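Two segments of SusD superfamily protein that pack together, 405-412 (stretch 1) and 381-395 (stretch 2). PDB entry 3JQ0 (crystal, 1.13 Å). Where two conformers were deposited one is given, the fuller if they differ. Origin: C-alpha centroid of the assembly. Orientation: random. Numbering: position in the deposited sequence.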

# COMPACT_ATOMS: atom_id res chain seq x y z
N GLU A 405 -15.40 -5.56 -24.50
CA GLU A 405 -15.43 -6.54 -23.41
C GLU A 405 -14.79 -6.01 -22.11
O GLU A 405 -15.29 -6.29 -21.03
CB GLU A 405 -14.69 -7.83 -23.80
CG GLU A 405 -15.25 -8.61 -24.98
CD GLU A 405 -14.20 -9.54 -25.54
OE1 GLU A 405 -13.64 -10.37 -24.80
OE2 GLU A 405 -13.86 -9.36 -26.71
N ILE A 406 -13.65 -5.31 -22.22
CA ILE A 406 -12.84 -5.03 -21.05
C ILE A 406 -12.46 -3.57 -20.86
O ILE A 406 -11.97 -3.22 -19.77
CB ILE A 406 -11.63 -6.01 -20.90
CG1 ILE A 406 -10.79 -6.13 -22.14
CG2 ILE A 406 -12.13 -7.38 -20.40
CD1 ILE A 406 -10.10 -4.93 -22.58
N ALA A 407 -12.68 -2.68 -21.84
CA ALA A 407 -12.48 -1.26 -21.58
C ALA A 407 -13.63 -0.76 -20.71
O ALA A 407 -14.74 -1.27 -20.77
CB ALA A 407 -12.41 -0.43 -22.86
N TYR A 408 -13.36 0.23 -19.88
CA TYR A 408 -14.43 0.89 -19.13
C TYR A 408 -15.31 1.63 -20.12
O TYR A 408 -14.78 2.34 -20.97
CB TYR A 408 -13.80 1.87 -18.12
CG TYR A 408 -14.81 2.63 -17.29
CD1 TYR A 408 -15.42 2.03 -16.20
CD2 TYR A 408 -15.18 3.93 -17.61
CE1 TYR A 408 -16.38 2.70 -15.46
CE2 TYR A 408 -16.14 4.60 -16.87
CZ TYR A 408 -16.76 3.98 -15.81
OH TYR A 408 -17.71 4.60 -15.07
N PRO A 409 -16.65 1.54 -19.99
CA PRO A 409 -17.44 0.97 -18.91
C PRO A 409 -18.11 -0.38 -19.29
O PRO A 409 -19.25 -0.66 -18.91
CB PRO A 409 -18.53 2.02 -18.69
CG PRO A 409 -18.88 2.41 -20.11
CD PRO A 409 -17.53 2.40 -20.84
N ASN A 410 -17.36 -1.24 -20.01
CA ASN A 410 -17.91 -2.42 -20.62
C ASN A 410 -17.53 -3.74 -19.97
O ASN A 410 -17.95 -4.79 -20.42
CB ASN A 410 -17.46 -2.48 -22.11
CG ASN A 410 -17.80 -1.23 -22.85
OD1 ASN A 410 -18.88 -0.64 -22.65
ND2 ASN A 410 -16.88 -0.76 -23.68
N ASP A 411 -16.78 -3.68 -18.87
CA ASP A 411 -16.32 -4.87 -18.17
C ASP A 411 -17.43 -5.36 -17.24
O ASP A 411 -17.45 -5.03 -16.04
CB ASP A 411 -14.99 -4.62 -17.48
CG ASP A 411 -14.43 -5.82 -16.75
OD1 ASP A 411 -15.04 -6.90 -16.75
OD2 ASP A 411 -13.34 -5.61 -16.12
N ASN A 412 -18.37 -6.08 -17.85
CA ASN A 412 -19.67 -6.40 -17.26
C ASN A 412 -20.04 -7.89 -17.27
O ASN A 412 -21.12 -8.26 -16.84
CB ASN A 412 -20.76 -5.59 -17.96
CG ASN A 412 -20.60 -4.12 -17.74
OD1 ASN A 412 -20.33 -3.70 -16.62
ND2 ASN A 412 -20.79 -3.32 -18.78
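Stretch 2 (381-395) DPTEEINAVRERAYG

The firmest link between the stretches is a two-way pairing of the Asn387 carboxamide with the backbone of Tyr408. Tyr408 N donates to Asn387 OD1 at 2.8 Å with an N-H...O angle of 157°, and Asn387 ND2 donates to Tyr408 O at 3.2 Å and 165°. Both angles are close to linear, so both bonds are well aimed; a single side chain thus meets the backbone N-H and C=O of a residue that lies outside any helix. The nearest CA atoms across the stretches fall beside this pair, with Ala407 CA 6.1 Å from Asn387 CA.

One turn further along, Arg390 NH1 donates to Ile406 O at 3.1 Å; the 135° angle marks this bond as weak. Arg390 NH1 also lies 3.1 Å from Tyr408 N, but both are donors and no bond results. The guanidinium is sandwiched between Tyr408 CB over one face and Asp411 OD2 over the other. Because Asp411 OD2 stands well out of the guanidinium plane, 4.2 Å from Arg390 NH1, the attraction is one of charge alone. A water joins the groups around it, accepting from Tyr394 OH (2.7 Å from the water oxygen) and donating to Ile406 O (2.8 Å) and Asp411 OD2 (2.7 Å).

Stretch 2 is helical from Thr383 to Tyr394, and Ile386, Asn387, Arg390 and Tyr394 point their CA-to-CB bonds toward stretch 1, the spacing of one helical face. Stretch 1 leaves its helix at Ala407 and continues as loop, with a cis peptide before Pro409. The apolar contacts run in opposing order: Tyr408 packs near the start of the helix, Ile406 near its end. Ile386 CD1 sits 3.9 Å from the Tyr408 ring centroid, 6° off the normal, while Tyr408 CE2 reaches Thr383 OG1 at 3.6 Å along the ring edge. Ile406 CG1 covers the Tyr394 ring, 4.0 Å from its centroid and 12° off the normal.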

# COMPACT_ATOMS: atom_id res chain seq x y z
N ASP A 381 -15.97 12.76 -15.44
CA ASP A 381 -15.76 11.53 -16.17
C ASP A 381 -14.35 10.96 -15.88
O ASP A 381 -13.36 11.60 -16.20
CB ASP A 381 -15.87 11.84 -17.66
CG ASP A 381 -15.58 10.64 -18.53
OD1 ASP A 381 -15.67 9.51 -18.06
OD2 ASP A 381 -15.40 10.86 -19.73
N PRO A 382 -14.27 9.74 -15.34
CA PRO A 382 -12.99 9.08 -15.03
C PRO A 382 -12.48 8.13 -16.14
O PRO A 382 -11.51 7.39 -15.90
CB PRO A 382 -13.35 8.22 -13.81
CG PRO A 382 -14.73 7.73 -14.18
CD PRO A 382 -15.40 8.92 -14.83
N THR A 383 -13.12 8.11 -17.29
CA THR A 383 -12.83 7.10 -18.30
C THR A 383 -11.37 7.01 -18.68
O THR A 383 -10.81 5.93 -18.83
CB THR A 383 -13.72 7.31 -19.54
OG1 THR A 383 -15.11 7.19 -19.18
CG2 THR A 383 -13.38 6.33 -20.68
N GLU A 384 -10.75 8.17 -18.91
CA GLU A 384 -9.36 8.19 -19.40
C GLU A 384 -8.41 7.53 -18.43
O GLU A 384 -7.52 6.79 -18.80
CB GLU A 384 -8.86 9.61 -19.65
CG GLU A 384 -7.54 9.66 -20.47
CD GLU A 384 -6.94 11.06 -20.49
OE1 GLU A 384 -7.70 12.05 -20.72
OE2 GLU A 384 -5.72 11.19 -20.21
N GLU A 385 -8.55 7.87 -17.16
CA GLU A 385 -7.70 7.35 -16.12
C GLU A 385 -7.86 5.84 -15.94
O GLU A 385 -6.88 5.08 -15.90
CB GLU A 385 -7.97 8.04 -14.78
CG GLU A 385 -7.56 9.47 -14.69
CD GLU A 385 -8.52 10.46 -15.34
OE1 GLU A 385 -9.66 10.08 -15.61
OE2 GLU A 385 -8.12 11.62 -15.49
N ILE A 386 -9.11 5.39 -15.89
CA ILE A 386 -9.37 3.97 -15.73
C ILE A 386 -8.79 3.20 -16.91
O ILE A 386 -8.14 2.18 -16.75
CB ILE A 386 -10.88 3.66 -15.52
CG1 ILE A 386 -11.41 4.37 -14.27
CG2 ILE A 386 -11.12 2.17 -15.51
CD1 ILE A 386 -12.92 4.31 -14.10
N ASN A 387 -9.08 3.67 -18.13
CA ASN A 387 -8.63 2.95 -19.32
C ASN A 387 -7.13 3.06 -19.55
O ASN A 387 -6.59 2.14 -20.17
CB ASN A 387 -9.45 3.34 -20.55
CG ASN A 387 -10.77 2.66 -20.55
OD1 ASN A 387 -10.94 1.60 -19.98
ND2 ASN A 387 -11.78 3.27 -21.22
N ALA A 388 -6.44 4.09 -19.05
CA ALA A 388 -4.97 4.11 -19.16
C ALA A 388 -4.41 2.93 -18.35
O ALA A 388 -3.51 2.24 -18.80
CB ALA A 388 -4.42 5.45 -18.64
N VAL A 389 -4.92 2.73 -17.15
CA VAL A 389 -4.51 1.64 -16.28
C VAL A 389 -4.87 0.28 -16.90
O VAL A 389 -4.06 -0.67 -16.93
CB VAL A 389 -4.99 1.82 -14.86
CG1 VAL A 389 -4.62 0.61 -14.00
CG2 VAL A 389 -4.43 3.09 -14.26
N ARG A 390 -6.10 0.14 -17.40
CA ARG A 390 -6.50 -1.10 -18.04
C ARG A 390 -5.70 -1.42 -19.29
O ARG A 390 -5.29 -2.56 -19.50
CB ARG A 390 -8.00 -1.11 -18.37
CG ARG A 390 -8.90 -1.09 -17.17
CD ARG A 390 -10.37 -1.21 -17.51
NE ARG A 390 -11.16 -1.27 -16.29
CZ ARG A 390 -12.46 -1.47 -16.26
NH1 ARG A 390 -13.14 -1.64 -17.38
NH2 ARG A 390 -13.13 -1.40 -15.13
N GLU A 391 -5.44 -0.40 -20.12
CA GLU A 391 -4.69 -0.65 -21.34
C GLU A 391 -3.31 -1.21 -21.00
O GLU A 391 -2.79 -2.09 -21.67
CB GLU A 391 -4.59 0.63 -22.18
CG GLU A 391 -3.81 0.41 -23.44
CD GLU A 391 -3.84 1.59 -24.43
OE1 GLU A 391 -4.65 2.50 -24.25
OE2 GLU A 391 -3.08 1.56 -25.42
N ARG A 392 -2.68 -0.68 -19.93
CA ARG A 392 -1.38 -1.18 -19.51
C ARG A 392 -1.49 -2.64 -19.03
O ARG A 392 -0.59 -3.43 -19.27
CB ARG A 392 -0.78 -0.26 -18.47
CG ARG A 392 0.68 -0.62 -18.09
CD ARG A 392 0.85 -1.57 -16.89
NE ARG A 392 0.36 -1.03 -15.63
CZ ARG A 392 0.99 -0.08 -14.94
NH1 ARG A 392 2.13 0.44 -15.38
NH2 ARG A 392 0.48 0.36 -13.82
N ALA A 393 -2.54 -2.98 -18.32
CA ALA A 393 -2.77 -4.32 -17.75
C ALA A 393 -2.96 -5.37 -18.84
O ALA A 393 -2.42 -6.48 -18.72
CB ALA A 393 -3.97 -4.32 -16.81
N TYR A 394 -3.78 -5.09 -19.85
CA TYR A 394 -4.01 -6.05 -20.93
C TYR A 394 -2.97 -5.95 -22.05
O TYR A 394 -2.82 -6.86 -22.86
CB TYR A 394 -5.41 -5.84 -21.52
CG TYR A 394 -6.55 -6.13 -20.58
CD1 TYR A 394 -7.05 -7.41 -20.38
CD2 TYR A 394 -7.16 -5.10 -19.86
CE1 TYR A 394 -8.10 -7.65 -19.51
CE2 TYR A 394 -8.21 -5.34 -18.99
CZ TYR A 394 -8.67 -6.61 -18.80
OH TYR A 394 -9.74 -6.89 -17.97
N GLY A 395 -2.31 -4.80 -22.12
CA GLY A 395 -1.44 -4.42 -23.25
C GLY A 395 -2.25 -3.80 -24.35
O GLY A 395 -3.38 -4.21 -24.61
O HOH W 1 -11.19 -4.64 -17.45